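Local coordinates for WbbZ protein (PDB 6X1L), which is functionally uncharacterized but belongs to the polysaccharide pyruvyl transferase family, consistent with a role in adding pyruvyl groups to surface polysaccharides, at residues 28-33 with 196-201. Numbering follows the deposited sequence.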
ATOM      1  N   ALA A  28      17.931   3.054  -3.069  1.00 56.39           N
ATOM      2  CA  ALA A  28      17.091   2.563  -1.987  1.00 56.46           C
ATOM      3  C   ALA A  28      17.187   1.046  -1.891  1.00 52.79           C
ATOM      4  O   ALA A  28      17.252   0.346  -2.903  1.00 59.29           O
ATOM      5  CB  ALA A  28      15.635   2.982  -2.207  1.00 54.58           C
ATOM      6  N   ASN A  29      17.197   0.546  -0.668  1.00 53.21           N
ATOM      7  CA  ASN A  29      17.198  -0.894  -0.450  1.00 55.38           C
ATOM      8  C   ASN A  29      15.878  -1.491  -0.929  1.00 63.21           C
ATOM      9  O   ASN A  29      14.812  -1.003  -0.541  1.00 58.84           O
ATOM     10  CB  ASN A  29      17.402  -1.193   1.034  1.00 59.99           C
ATOM     11  CG  ASN A  29      17.589  -2.670   1.316  1.00 67.03           C
ATOM     12  OD1 ASN A  29      18.356  -3.349   0.635  1.00 72.00           O
ATOM     13  ND2 ASN A  29      16.883  -3.177   2.324  1.00 54.16           N
ATOM     14  N   PRO A  30      15.902  -2.511  -1.781  1.00 62.25           N
ATOM     15  CA  PRO A  30      14.663  -3.214  -2.131  1.00 66.46           C
ATOM     16  C   PRO A  30      14.227  -4.155  -1.019  1.00 61.61           C
ATOM     17  O   PRO A  30      15.017  -4.573  -0.169  1.00 57.47           O
ATOM     18  CB  PRO A  30      15.037  -4.002  -3.394  1.00 68.36           C
ATOM     19  CG  PRO A  30      16.349  -3.428  -3.851  1.00 69.05           C
ATOM     20  CD  PRO A  30      17.032  -2.942  -2.616  1.00 67.61           C
ATOM     21  N   GLY A  31      12.944  -4.478  -1.026  1.00 55.72           N
ATOM     22  CA  GLY A  31      12.404  -5.401  -0.051  1.00 47.93           C
ATOM     23  C   GLY A  31      10.927  -5.147   0.171  1.00 52.19           C
ATOM     24  O   GLY A  31      10.246  -4.595  -0.687  1.00 55.73           O
ATOM     25  N   ASN A  32      10.455  -5.563   1.345  1.00 48.72           N
ATOM     26  CA  ASN A  32       9.039  -5.481   1.669  1.00 50.29           C
ATOM     27  C   ASN A  32       8.702  -4.069   2.147  1.00 46.88           C
ATOM     28  O   ASN A  32       9.511  -3.142   2.048  1.00 49.55           O
ATOM     29  CB  ASN A  32       8.661  -6.565   2.680  1.00 46.04           C
ATOM     30  CG  ASN A  32       9.416  -6.455   3.995  1.00 53.50           C
ATOM     31  OD1 ASN A  32       9.676  -5.362   4.501  1.00 52.31           O
ATOM     32  ND2 ASN A  32       9.754  -7.600   4.566  1.00 50.92           N
ATOM     33  N   ALA A  33       7.488  -3.892   2.670  1.00 47.46           N
ATOM     34  CA  ALA A  33       7.032  -2.570   3.081  1.00 43.00           C
ATOM     35  C   ALA A  33       7.809  -2.028   4.272  1.00 45.50           C
ATOM     36  O   ALA A  33       7.828  -0.809   4.477  1.00 46.49           O
ATOM     37  CB  ALA A  33       5.534  -2.610   3.398  1.00 43.09           C
ATOM     38  N   ASN A 196       6.185  -5.367  -2.077  1.00 50.25           N
ATOM     39  CA  ASN A 196       7.392  -6.165  -1.862  1.00 54.82           C
ATOM     40  C   ASN A 196       8.178  -6.244  -3.163  1.00 54.35           C
ATOM     41  O   ASN A 196       7.804  -6.992  -4.070  1.00 52.51           O
ATOM     42  CB  ASN A 196       7.036  -7.558  -1.355  1.00 59.04           C
ATOM     43  CG  ASN A 196       8.258  -8.389  -1.033  1.00 66.31           C
ATOM     44  OD1 ASN A 196       9.301  -7.858  -0.647  1.00 59.08           O
ATOM     45  ND2 ASN A 196       8.140  -9.700  -1.198  1.00 70.47           N
ATOM     46  N   GLY A 197       9.270  -5.493  -3.246  1.00 51.56           N
ATOM     47  CA  GLY A 197      10.087  -5.489  -4.446  1.00 49.43           C
ATOM     48  C   GLY A 197      10.980  -4.259  -4.480  1.00 53.07           C
ATOM     49  O   GLY A 197      11.174  -3.587  -3.468  1.00 51.33           O
ATOM     50  N   ASP A 198      11.509  -3.984  -5.671  1.00 54.57           N
ATOM     51  CA  ASP A 198      12.411  -2.850  -5.883  1.00 62.78           C
ATOM     52  C   ASP A 198      11.612  -1.598  -6.249  1.00 55.80           C
ATOM     53  O   ASP A 198      11.721  -1.042  -7.341  1.00 58.10           O
ATOM     54  CB  ASP A 198      13.440  -3.187  -6.955  1.00 73.71           C
ATOM     55  CG  ASP A 198      14.613  -2.218  -6.969  1.00 77.97           C
ATOM     56  OD1 ASP A 198      14.789  -1.475  -5.982  1.00 75.38           O
ATOM     57  OD2 ASP A 198      15.357  -2.199  -7.972  1.00 81.85           O
ATOM     58  N   TYR A 199      10.794  -1.156  -5.295  1.00 50.04           N
ATOM     59  CA  TYR A 199       9.898  -0.029  -5.513  1.00 52.50           C
ATOM     60  C   TYR A 199      10.374   1.268  -4.878  1.00 47.25           C
ATOM     61  O   TYR A 199       9.907   2.340  -5.273  1.00 49.64           O
ATOM     62  CB  TYR A 199       8.503  -0.343  -4.955  1.00 52.68           C
ATOM     63  CG  TYR A 199       7.840  -1.548  -5.579  1.00 52.15           C
ATOM     64  CD1 TYR A 199       7.374  -1.505  -6.882  1.00 50.97           C
ATOM     65  CD2 TYR A 199       7.669  -2.722  -4.857  1.00 51.37           C
ATOM     66  CE1 TYR A 199       6.761  -2.606  -7.461  1.00 59.92           C
ATOM     67  CE2 TYR A 199       7.058  -3.829  -5.427  1.00 52.42           C
ATOM     68  CZ  TYR A 199       6.606  -3.762  -6.727  1.00 57.19           C
ATOM     69  OH  TYR A 199       6.000  -4.858  -7.298  1.00 66.54           O
ATOM     70  N   TRP A 200      11.295   1.201  -3.924  1.00 51.83           N
ATOM     71  CA  TRP A 200      11.423   2.270  -2.946  1.00 48.17           C
ATOM     72  C   TRP A 200      12.286   3.437  -3.410  1.00 42.02           C
ATOM     73  O   TRP A 200      12.487   4.376  -2.632  1.00 45.30           O
ATOM     74  CB  TRP A 200      11.931   1.672  -1.637  1.00 47.52           C
ATOM     75  CG  TRP A 200      11.099   0.478  -1.265  1.00 53.81           C
ATOM     76  CD1 TRP A 200      11.533  -0.800  -1.068  1.00 54.79           C
ATOM     77  CD2 TRP A 200       9.673   0.448  -1.099  1.00 51.25           C
ATOM     78  NE1 TRP A 200      10.470  -1.619  -0.762  1.00 46.43           N
ATOM     79  CE2 TRP A 200       9.317  -0.877  -0.777  1.00 54.41           C
ATOM     80  CE3 TRP A 200       8.665   1.417  -1.180  1.00 47.27           C
ATOM     81  CZ2 TRP A 200       7.995  -1.258  -0.537  1.00 47.97           C
ATOM     82  CZ3 TRP A 200       7.352   1.037  -0.942  1.00 48.56           C
ATOM     83  CH2 TRP A 200       7.031  -0.287  -0.622  1.00 46.16           C
ATOM     84  N   ASP A 201      12.750   3.434  -4.660  1.00 43.16           N
ATOM     85  CA  ASP A 201      13.357   4.628  -5.236  1.00 49.10           C
ATOM     86  C   ASP A 201      12.330   5.691  -5.610  1.00 58.94           C
ATOM     87  O   ASP A 201      12.716   6.800  -5.997  1.00 55.35           O
ATOM     88  CB  ASP A 201      14.188   4.246  -6.461  1.00 53.14           C
ATOM     89  CG  ASP A 201      15.364   3.351  -6.103  1.00 71.62           C
ATOM     90  OD1 ASP A 201      16.211   3.775  -5.285  1.00 76.22           O
ATOM     91  OD2 ASP A 201      15.436   2.221  -6.628  1.00 79.78           O
TER
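Gly31 and Trp200 meet through a hydrogen bond from the indole NE1 to the carbonyl O of Gly31, 3.0 Å long and 161° at the hydrogen. That oxygen lies close to the ring plane, at the indole edge, yet the donor stands well above the carbonyl plane. From the opposite face of the same carbonyl comes Gly197 N, which bonds to Gly31 O at 2.9 Å, so two N-H groups grip one acceptor. Gly31 N returns a bond to Gly197 O at 3.1 Å, completing a single antiparallel bridge of the hydrogen-bonded type. Both glycines have extended backbones with positive phi, where a side chain would press on the preceding carbonyl.

Around this centre, the indole edge continues past Asn29 O, which is 3.3 Å from Trp200 CD1, while Tyr199 CB sits over the middle of one ring face. Trp200 CG, anti to the carbonyl carbon (chi1 -50°), starts the indole off toward Gly31. Separately, Ala28 CB makes an apolar contact with Trp200 CB at 4.0 Å. At the far end, Ala28 N donates to the syn side of Asp201 OD1 at 2.9 Å. Pro30 and Asp198 run side by side, Pro30 CG being 3.3 Å from Asp198 OD1.

Lys27, at the end of strand 23-27, forms salt bridges with Asp198 and Asp201, and Asn32 stands at the N-cap of helix 33-48, its OD1 taking a weak hydrogen bond from Gly34 N. The loop between strand 23-27 and helix 33-48 here meets the loop before helix 203-218. The chemistry is mixed: two main-chain bonds form the bridge, two more each use one side chain, and Gly31 O is held from both faces of its plane, while the shared lysine probably offsets the negative charge of the two carboxylates.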